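Local coordinates for protein NleB (Escherichia coli, PDB 6E66) that belongs to the SseK/NleB family of bacterial effector proteins and adopts a fold of the GT-A type, at residues Y34-I39 with Y234-I239; M126-L131 with K169-E174; D133-N138 with E160-I165. All coordinates share one frame; numbering follows the deposited sequence.

How the contacts relate
From the N terminus, strand 32-39 enters contact 1 first. Its partner, strand 233-236, comes almost two hundred residues later, so contact 1 closes the longest loop. Contacts 2 and 3 nest inside it. Contact 2 joins the segment before helix 131-143 to the start of helix 172-178. Contact 3 lies within the loop closed by contact 2 and pairs helix 131-143 with the end of helix 152-163. Contacts 2 and 3 touch through a salt bridge of Lys129 with Glu137 and through Ile165, which packs on Leu131 and Asp170. Lys129 NZ also donates to Lys275 O. Contact 1 belongs to a small antiparallel sheet, and its centre is about 31 Å from that of contact 2.

Contact 1 (Y34-I39 with Y234-I239); sequences YSLEPI and YAPDGI
Glu37 and Ala235 form the hydrogen-bonded pair of a short antiparallel ladder. Glu37 N donates to Ala235 O at 2.7 Å, and Ala235 N donates to Glu37 O at 2.9 Å. Asp237 N adds a third bond, 2.8 Å to Ser35 O. Ala235 O also accepts from Gly238 N, and its two donors come from opposite faces of the carbonyl plane.

Apolar contacts lie on both faces of the ladder. On one, Leu36 CG meets Tyr234 CB at 3.6 Å, the two side chains crossing at about a right angle. Pro38 CB comes within 3.4 Å of Tyr234 CE1. On the other face, Ile39 CD1 rests 3.7 Å from Ala235 CB.

Asp237 CG lies opposite its backbone N (chi1 -157°). This puts the carboxylate obliquely by the Tyr34 ring, CG 3.6 Å from Tyr34 CD2 and the planes 44° apart. Its polar partners lie elsewhere: a water donates to OD1, and OD2 is hydrogen-bonded to His294 NE2.

The second strand of this antiparallel pair leaves through two overlapping beta turns, type II from Ala235 to Gly238 and type I' from Pro236 to Ile239, passing from the small three-stranded sheet to strand 239-242 of the mixed sheet.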
loop_
_atom_site.group_PDB
_atom_site.type_symbol
_atom_site.label_atom_id
_atom_site.label_comp_id
_atom_site.label_asym_id
_atom_site.label_seq_id
_atom_site.Cartn_x
_atom_site.Cartn_y
_atom_site.Cartn_z
ATOM N N TYR A 34 5.084 22.585 -7.757
ATOM C CA TYR A 34 3.854 21.832 -7.547
ATOM C C TYR A 34 2.951 22.586 -6.590
ATOM O O TYR A 34 3.416 23.334 -5.727
ATOM C CB TYR A 34 4.110 20.436 -6.971
ATOM C CG TYR A 34 4.973 19.571 -7.835
ATOM C CD1 TYR A 34 6.348 19.601 -7.710
ATOM C CD2 TYR A 34 4.417 18.728 -8.774
ATOM C CE1 TYR A 34 7.143 18.819 -8.494
ATOM C CE2 TYR A 34 5.208 17.927 -9.556
ATOM C CZ TYR A 34 6.571 17.985 -9.417
ATOM O OH TYR A 34 7.380 17.206 -10.203
ATOM N N SER A 35 1.654 22.365 -6.733
ATOM C CA SER A 35 0.713 22.970 -5.810
ATOM C C SER A 35 0.620 22.157 -4.530
ATOM O O SER A 35 0.721 20.929 -4.539
ATOM C CB SER A 35 -0.666 23.094 -6.453
ATOM O OG SER A 35 -0.762 24.336 -7.133
ATOM N N LEU A 36 0.440 22.858 -3.418
ATOM C CA LEU A 36 0.159 22.225 -2.134
ATOM C C LEU A 36 -1.321 21.861 -2.107
ATOM O O LEU A 36 -2.172 22.709 -1.861
ATOM C CB LEU A 36 0.527 23.168 -0.998
ATOM C CG LEU A 36 0.850 22.623 0.395
ATOM C CD1 LEU A 36 1.956 21.545 0.362
ATOM C CD2 LEU A 36 1.242 23.783 1.310
ATOM N N GLU A 37 -1.639 20.601 -2.372
ATOM C CA GLU A 37 -3.031 20.179 -2.475
ATOM C C GLU A 37 -3.591 19.830 -1.100
ATOM O O GLU A 37 -2.899 19.217 -0.293
ATOM C CB GLU A 37 -3.150 18.960 -3.375
ATOM C CG GLU A 37 -2.554 19.130 -4.747
ATOM C CD GLU A 37 -3.491 19.824 -5.692
ATOM O OE1 GLU A 37 -4.618 20.157 -5.267
ATOM O OE2 GLU A 37 -3.104 20.028 -6.863
ATOM N N PRO A 38 -4.847 20.175 -0.817
ATOM C CA PRO A 38 -5.421 19.848 0.490
ATOM C C PRO A 38 -6.071 18.473 0.516
ATOM O O PRO A 38 -6.598 17.970 -0.477
ATOM C CB PRO A 38 -6.473 20.948 0.679
ATOM C CG PRO A 38 -6.942 21.234 -0.739
ATOM C CD PRO A 38 -5.793 20.916 -1.673
ATOM N N ILE A 39 -6.040 17.863 1.693
ATOM C CA ILE A 39 -6.701 16.589 1.926
ATOM C C ILE A 39 -7.787 16.839 2.965
ATOM O O ILE A 39 -7.487 17.159 4.122
ATOM C CB ILE A 39 -5.712 15.497 2.364
ATOM C CG1 ILE A 39 -4.849 15.068 1.177
ATOM C CG2 ILE A 39 -6.454 14.262 2.851
ATOM C CD1 ILE A 39 -3.562 15.751 1.102
ATOM N N TYR A 234 -2.090 19.025 3.961
ATOM C CA TYR A 234 -1.606 19.608 2.722
ATOM C C TYR A 234 -0.413 18.813 2.225
ATOM O O TYR A 234 0.467 18.445 3.011
ATOM C CB TYR A 234 -1.236 21.077 2.911
ATOM C CG TYR A 234 -2.465 21.913 3.152
ATOM C CD1 TYR A 234 -3.224 22.381 2.088
ATOM C CD2 TYR A 234 -2.895 22.191 4.443
ATOM C CE1 TYR A 234 -4.360 23.128 2.305
ATOM C CE2 TYR A 234 -4.020 22.936 4.667
ATOM C CZ TYR A 234 -4.755 23.404 3.597
ATOM O OH TYR A 234 -5.895 24.147 3.827
ATOM N N ALA A 235 -0.394 18.548 0.918
ATOM C CA ALA A 235 0.587 17.651 0.331
ATOM C C ALA A 235 0.991 18.194 -1.026
ATOM O O ALA A 235 0.124 18.644 -1.792
ATOM C CB ALA A 235 0.029 16.233 0.171
ATOM N N PRO A 236 2.285 18.176 -1.350
ATOM C CA PRO A 236 2.714 18.639 -2.675
ATOM C C PRO A 236 2.230 17.684 -3.754
ATOM O O PRO A 236 2.442 16.473 -3.670
ATOM C CB PRO A 236 4.246 18.652 -2.574
ATOM C CG PRO A 236 4.569 17.653 -1.494
ATOM C CD PRO A 236 3.413 17.718 -0.515
ATOM N N ASP A 237 1.573 18.236 -4.771
ATOM C CA ASP A 237 1.018 17.449 -5.869
ATOM C C ASP A 237 0.037 16.385 -5.378
ATOM O O ASP A 237 -0.237 15.418 -6.086
ATOM C CB ASP A 237 2.129 16.788 -6.696
ATOM C CG ASP A 237 1.689 16.440 -8.108
ATOM O OD1 ASP A 237 0.812 17.135 -8.654
ATOM O OD2 ASP A 237 2.225 15.462 -8.681
ATOM N N GLY A 238 -0.495 16.532 -4.174
ATOM C CA GLY A 238 -1.480 15.587 -3.693
ATOM C C GLY A 238 -0.937 14.345 -3.013
ATOM O O GLY A 238 -1.722 13.434 -2.726
ATOM N N ILE A 239 0.368 14.264 -2.742
ATOM C CA ILE A 239 0.922 13.114 -2.032
ATOM C C ILE A 239 1.975 13.592 -1.035
ATOM O O ILE A 239 2.784 14.477 -1.339
ATOM C CB ILE A 239 1.508 12.059 -3.002
ATOM C CG1 ILE A 239 2.123 10.884 -2.229
ATOM C CG2 ILE A 239 2.489 12.687 -3.973
ATOM C CD1 ILE A 239 2.430 9.703 -3.079
HETATM O O HOH W 1 0.934 19.835 -8.941
#

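Contact 2 (M126-L131 with K169-E174); sequences MYDKKL and KDSLIE
Asp128 and Ser171 meet at the N-terminus of helix 172-178, in a capping site reinforced by the loop before helix 131-143. Ser171 is the N-cap residue. Its OG is anti to its own backbone N (chi1 158°), which places it to accept from Glu174 N at 2.9 Å. The same hydroxyl donates to Asp128 OD2 at 2.5 Å, and that oxygen receives it on its syn lone pair.

The other carboxylate oxygen grips the first turn directly. Ile173 N donates to Asp128 OD1 at 3.0 Å, approaching on the syn side but 33° out of the carboxylate plane. Lys129 N adds a weak bond to OD1 from within the loop. Leu172 N goes instead to Lys129 O at 2.8 Å. The bonds at both oxygens hold the carboxylate against rotation. The helix N-terminus would probably favour its negative charge.

Apolar atoms fill in around these bonds. Ile173 CD1 lies 3.7 Å from Asp128 CB, and Leu131 CD1 is 4.0 Å from Leu172 CD1. Farther along, a water bridges Lys130 NZ to Asp170 OD2, an oxygen also bonded to Ser132 OG.

Lys130 sits at the N-cap position of helix 131-143. Two helix starts thus lie side by side, and one shows classic serine N-capping with an aspartate from another loop that both holds the capping serine and accepts from a first-turn N-H.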
loop_
_atom_site.group_PDB
_atom_site.type_symbol
_atom_site.label_atom_id
_atom_site.label_comp_id
_atom_site.label_asym_id
_atom_site.label_seq_id
_atom_site.Cartn_x
_atom_site.Cartn_y
_atom_site.Cartn_z
HETATM N N MSE A 126 -8.016 -4.039 -12.033
HETATM C CA MSE A 126 -7.554 -2.991 -12.928
HETATM C C MSE A 126 -6.041 -2.745 -12.807
HETATM O O MSE A 126 -5.475 -2.058 -13.642
HETATM C CB MSE A 126 -8.336 -1.666 -12.706
HETATM C CG MSE A 126 -8.189 -0.973 -11.366
HETATM SE SE MSE A 126 -8.949 -1.906 -9.767
HETATM C CE MSE A 126 -10.790 -2.127 -10.415
ATOM N N TYR A 127 -5.374 -3.315 -11.808
ATOM C CA TYR A 127 -3.929 -3.094 -11.682
ATOM C C TYR A 127 -3.083 -4.272 -12.134
ATOM O O TYR A 127 -1.854 -4.186 -12.065
ATOM C CB TYR A 127 -3.559 -2.741 -10.231
ATOM C CG TYR A 127 -4.364 -1.590 -9.707
ATOM C CD1 TYR A 127 -4.202 -0.302 -10.227
ATOM C CD2 TYR A 127 -5.315 -1.794 -8.716
ATOM C CE1 TYR A 127 -4.985 0.753 -9.762
ATOM C CE2 TYR A 127 -6.083 -0.761 -8.237
ATOM C CZ TYR A 127 -5.937 0.501 -8.753
ATOM O OH TYR A 127 -6.739 1.492 -8.219
ATOM N N ASP A 128 -3.691 -5.356 -12.615
ATOM C CA ASP A 128 -2.943 -6.598 -12.764
ATOM C C ASP A 128 -2.163 -6.652 -14.071
ATOM O O ASP A 128 -2.321 -5.825 -14.968
ATOM C CB ASP A 128 -3.871 -7.816 -12.692
ATOM C CG ASP A 128 -3.181 -9.039 -12.089
ATOM O OD1 ASP A 128 -1.985 -8.955 -11.730
ATOM O OD2 ASP A 128 -3.833 -10.089 -11.948
ATOM N N LYS A 129 -1.302 -7.673 -14.154
ATOM C CA LYS A 129 -0.524 -7.998 -15.335
ATOM C C LYS A 129 -0.073 -9.447 -15.191
ATOM O O LYS A 129 0.197 -9.910 -14.076
ATOM C CB LYS A 129 0.682 -7.054 -15.478
ATOM C CG LYS A 129 1.600 -7.360 -16.622
ATOM C CD LYS A 129 2.598 -6.234 -16.851
ATOM C CE LYS A 129 3.382 -6.505 -18.128
ATOM N NZ LYS A 129 4.499 -5.532 -18.297
ATOM N N LYS A 130 -0.016 -10.156 -16.320
ATOM C CA LYS A 130 0.419 -11.576 -16.312
ATOM C C LYS A 130 1.901 -11.631 -15.927
ATOM O O LYS A 130 2.673 -10.790 -16.426
ATOM C CB LYS A 130 0.196 -12.211 -17.688
ATOM C CG LYS A 130 -1.242 -12.599 -18.003
ATOM C CD LYS A 130 -1.443 -13.028 -19.439
ATOM C CE LYS A 130 -2.881 -13.379 -19.759
ATOM N NZ LYS A 130 -3.253 -14.708 -19.221
ATOM N N LEU A 131 2.274 -12.591 -15.076
ATOM C CA LEU A 131 3.689 -12.769 -14.654
ATOM C C LEU A 131 4.522 -13.120 -15.892
ATOM O O LEU A 131 5.644 -12.596 -16.021
ATOM C CB LEU A 131 3.753 -13.897 -13.620
ATOM C CG LEU A 131 4.268 -13.506 -12.235
ATOM C CD1 LEU A 131 4.090 -12.016 -11.987
ATOM C CD2 LEU A 131 3.569 -14.314 -11.153
ATOM N N LYS A 169 -2.292 -19.356 -12.231
ATOM C CA LYS A 169 -1.934 -18.254 -11.343
ATOM C C LYS A 169 -0.955 -17.292 -12.012
ATOM O O LYS A 169 -0.082 -16.714 -11.359
ATOM C CB LYS A 169 -1.364 -18.794 -10.033
ATOM C CG LYS A 169 -2.358 -19.747 -9.345
ATOM C CD LYS A 169 -1.877 -20.200 -7.985
ATOM C CE LYS A 169 -2.918 -21.084 -7.302
ATOM N NZ LYS A 169 -2.311 -21.751 -6.118
ATOM N N ASP A 170 -1.080 -17.130 -13.323
ATOM C CA ASP A 170 -0.193 -16.250 -14.078
ATOM C C ASP A 170 -0.698 -14.815 -13.908
ATOM O O ASP A 170 -1.322 -14.225 -14.794
ATOM C CB ASP A 170 -0.146 -16.683 -15.535
ATOM C CG ASP A 170 0.947 -15.975 -16.322
ATOM O OD1 ASP A 170 1.677 -15.136 -15.746
ATOM O OD2 ASP A 170 1.032 -16.232 -17.538
ATOM N N SER A 171 -0.393 -14.243 -12.740
ATOM C CA SER A 171 -0.960 -12.971 -12.315
ATOM C C SER A 171 -0.023 -12.350 -11.301
ATOM O O SER A 171 0.296 -12.975 -10.290
ATOM C CB SER A 171 -2.353 -13.146 -11.689
ATOM O OG SER A 171 -2.666 -12.044 -10.838
ATOM N N LEU A 172 0.391 -11.116 -11.567
ATOM C CA LEU A 172 1.224 -10.392 -10.614
ATOM C C LEU A 172 0.545 -10.309 -9.248
ATOM O O LEU A 172 1.161 -10.582 -8.213
ATOM C CB LEU A 172 1.522 -8.993 -11.160
ATOM C CG LEU A 172 2.305 -8.056 -10.231
ATOM C CD1 LEU A 172 3.744 -8.524 -10.103
ATOM C CD2 LEU A 172 2.252 -6.657 -10.791
ATOM N N ILE A 173 -0.736 -9.942 -9.235
ATOM C CA ILE A 173 -1.460 -9.742 -7.983
ATOM C C ILE A 173 -1.698 -11.064 -7.263
ATOM O O ILE A 173 -1.531 -11.150 -6.040
ATOM C CB ILE A 173 -2.781 -9.013 -8.262
ATOM C CG1 ILE A 173 -2.487 -7.592 -8.742
ATOM C CG2 ILE A 173 -3.677 -9.008 -7.013
ATOM C CD1 ILE A 173 -3.736 -6.829 -9.180
ATOM N N GLU A 174 -2.142 -12.100 -7.996
ATOM C CA GLU A 174 -2.350 -13.406 -7.371
ATOM C C GLU A 174 -1.055 -13.935 -6.766
ATOM O O GLU A 174 -1.057 -14.518 -5.676
ATOM C CB GLU A 174 -2.899 -14.415 -8.386
ATOM C CG GLU A 174 -4.386 -14.576 -8.339
ATOM C CD GLU A 174 -4.875 -14.941 -6.950
ATOM O OE1 GLU A 174 -4.342 -15.919 -6.363
ATOM O OE2 GLU A 174 -5.789 -14.249 -6.443
HETATM O O HOH W 2 -1.573 -16.753 -18.935
#

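Contact 3 (D133-N138 with E160-I165); sequences DIYLEN and EELKNI
Tyr135 is the centre of this contact, and Glu161, Leu162 and Ile165 surround its ring in different ways. The CB of Tyr135 leaves its helix toward segment 160-165, and CG is anti to the carbonyl carbon (chi1 -57°). This carries the ring across to the end of helix 152-163.

Glu161 lies over the rim of one face. Its CB stands 4.2 Å above the ring plane. Its CG then runs out to the phenol end and lies 3.6 Å from Tyr135 CZ. The two side chains cross at about a right angle. The chain bends at chi2, and the carboxylate plane ends 16° from that of the ring. The Glu161 contact with the ring is made by the aliphatic part of the chain.

Ile165 takes the edge instead. Its CD1 touches Tyr135 CE2 at 3.5 Å, and CG1 lies in the ring plane beside the same carbon. Leu162 meets the ring obliquely, with its backbone CA 3.7 Å from Tyr135 CD2. The ring therefore packs against the helix backbone as well as against side chains.

Leu136, one residue on, makes a second and smaller contact. Its CD1 is 3.9 Å from Leu162 CD2, and the two leucines cross obliquely. Contact across the segments is purely van der Waals.

Helices 131-143 and 152-163 run here in roughly opposite directions, as a helical hairpin at the surface of the chain. The loop residue Val278 packs against both Tyr135 and Glu161. Leu162 also touches Ser132 and Ile139 of helix 131-143, while Ile165 reaches back to Ser132 near the start of that helix.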
loop_
_atom_site.group_PDB
_atom_site.type_symbol
_atom_site.label_atom_id
_atom_site.label_comp_id
_atom_site.label_asym_id
_atom_site.label_seq_id
_atom_site.Cartn_x
_atom_site.Cartn_y
_atom_site.Cartn_z
ATOM N N ASP A 133 4.193 -12.179 -18.962
ATOM C CA ASP A 133 4.560 -11.044 -19.806
ATOM C C ASP A 133 5.715 -10.245 -19.202
ATOM O O ASP A 133 6.554 -9.712 -19.935
ATOM C CB ASP A 133 3.357 -10.130 -20.027
ATOM C CG ASP A 133 2.350 -10.697 -21.030
ATOM O OD1 ASP A 133 2.753 -11.432 -21.972
ATOM O OD2 ASP A 133 1.152 -10.397 -20.848
ATOM N N ILE A 134 5.769 -10.127 -17.871
ATOM C CA ILE A 134 6.913 -9.442 -17.256
ATOM C C ILE A 134 8.195 -10.200 -17.550
ATOM O O ILE A 134 9.208 -9.599 -17.922
ATOM C CB ILE A 134 6.717 -9.272 -15.741
ATOM C CG1 ILE A 134 5.397 -8.569 -15.440
ATOM C CG2 ILE A 134 7.932 -8.533 -15.106
ATOM C CD1 ILE A 134 5.044 -8.647 -13.989
ATOM N N TYR A 135 8.171 -11.540 -17.409
ATOM C CA TYR A 135 9.385 -12.315 -17.675
ATOM C C TYR A 135 9.731 -12.297 -19.158
ATOM O O TYR A 135 10.904 -12.159 -19.523
ATOM C CB TYR A 135 9.237 -13.754 -17.199
ATOM C CG TYR A 135 8.889 -13.920 -15.737
ATOM C CD1 TYR A 135 9.431 -13.096 -14.775
ATOM C CD2 TYR A 135 8.009 -14.910 -15.330
ATOM C CE1 TYR A 135 9.117 -13.254 -13.429
ATOM C CE2 TYR A 135 7.687 -15.078 -13.998
ATOM C CZ TYR A 135 8.239 -14.241 -13.044
ATOM O OH TYR A 135 7.906 -14.412 -11.712
ATOM N N LEU A 136 8.722 -12.437 -20.025
ATOM C CA LEU A 136 8.966 -12.469 -21.464
ATOM C C LEU A 136 9.583 -11.163 -21.952
ATOM O O LEU A 136 10.504 -11.171 -22.771
ATOM C CB LEU A 136 7.646 -12.736 -22.193
ATOM C CG LEU A 136 7.343 -14.027 -22.946
ATOM C CD1 LEU A 136 8.471 -15.043 -22.892
ATOM C CD2 LEU A 136 6.012 -14.617 -22.483
ATOM N N GLU A 137 9.079 -10.027 -21.465
ATOM C CA GLU A 137 9.608 -8.734 -21.901
ATOM C C GLU A 137 11.064 -8.577 -21.474
ATOM O O GLU A 137 11.887 -8.047 -22.222
ATOM C CB GLU A 137 8.736 -7.599 -21.348
ATOM C CG GLU A 137 7.382 -7.492 -22.063
ATOM C CD GLU A 137 6.267 -6.912 -21.192
ATOM O OE1 GLU A 137 6.574 -6.268 -20.173
ATOM O OE2 GLU A 137 5.078 -7.097 -21.553
ATOM N N ASN A 138 11.411 -9.073 -20.293
ATOM C CA ASN A 138 12.804 -9.020 -19.874
ATOM C C ASN A 138 13.662 -10.058 -20.598
ATOM O O ASN A 138 14.818 -9.782 -20.938
ATOM C CB ASN A 138 12.879 -9.199 -18.361
ATOM C CG ASN A 138 12.577 -7.918 -17.638
ATOM O OD1 ASN A 138 13.489 -7.166 -17.351
ATOM N ND2 ASN A 138 11.285 -7.639 -17.369
ATOM N N GLU A 160 13.806 -20.010 -16.222
ATOM C CA GLU A 160 13.373 -20.935 -15.183
ATOM C C GLU A 160 12.203 -20.362 -14.391
ATOM O O GLU A 160 11.280 -21.096 -14.017
ATOM C CB GLU A 160 14.557 -21.268 -14.262
ATOM C CG GLU A 160 14.194 -22.094 -13.051
ATOM C CD GLU A 160 14.355 -23.590 -13.301
ATOM O OE1 GLU A 160 14.064 -24.052 -14.438
ATOM O OE2 GLU A 160 14.755 -24.303 -12.348
ATOM N N GLU A 161 12.209 -19.051 -14.143
ATOM C CA GLU A 161 11.071 -18.443 -13.466
ATOM C C GLU A 161 9.817 -18.465 -14.341
ATOM O O GLU A 161 8.704 -18.668 -13.837
ATOM C CB GLU A 161 11.426 -17.015 -13.057
ATOM C CG GLU A 161 10.719 -16.585 -11.805
ATOM C CD GLU A 161 11.629 -15.846 -10.849
ATOM O OE1 GLU A 161 12.377 -14.950 -11.306
ATOM O OE2 GLU A 161 11.591 -16.169 -9.635
ATOM N N LEU A 162 9.970 -18.262 -15.650
ATOM C CA LEU A 162 8.820 -18.313 -16.545
ATOM C C LEU A 162 8.204 -19.700 -16.546
ATOM O O LEU A 162 6.974 -19.840 -16.514
ATOM C CB LEU A 162 9.236 -17.924 -17.960
ATOM C CG LEU A 162 8.189 -18.126 -19.058
ATOM C CD1 LEU A 162 7.070 -17.098 -18.961
ATOM C CD2 LEU A 162 8.830 -18.060 -20.435
ATOM N N LYS A 163 9.051 -20.740 -16.565
ATOM C CA LYS A 163 8.557 -22.116 -16.628
ATOM C C LYS A 163 7.868 -22.521 -15.334
ATOM O O LYS A 163 6.940 -23.329 -15.363
ATOM C CB LYS A 163 9.704 -23.093 -16.933
ATOM C CG LYS A 163 10.313 -22.936 -18.333
ATOM C CD LYS A 163 11.561 -23.807 -18.540
ATOM C CE LYS A 163 12.280 -23.417 -19.835
ATOM N NZ LYS A 163 13.237 -24.447 -20.345
ATOM N N ASN A 164 8.277 -21.964 -14.198
ATOM C CA ASN A 164 7.711 -22.365 -12.914
ATOM C C ASN A 164 6.518 -21.520 -12.466
ATOM O O ASN A 164 6.097 -21.649 -11.315
ATOM C CB ASN A 164 8.795 -22.356 -11.833
ATOM C CG ASN A 164 9.891 -23.389 -12.107
ATOM O OD1 ASN A 164 9.622 -24.461 -12.650
ATOM N ND2 ASN A 164 11.120 -23.062 -11.749
ATOM N N ILE A 165 5.959 -20.677 -13.329
ATOM C CA ILE A 165 4.701 -20.003 -12.968
ATOM C C ILE A 165 3.611 -21.054 -12.765
ATOM O O ILE A 165 3.386 -21.887 -13.663
ATOM C CB ILE A 165 4.287 -19.009 -14.068
ATOM C CG1 ILE A 165 5.287 -17.846 -14.178
ATOM C CG2 ILE A 165 2.855 -18.498 -13.791
ATOM C CD1 ILE A 165 5.048 -16.940 -15.386
#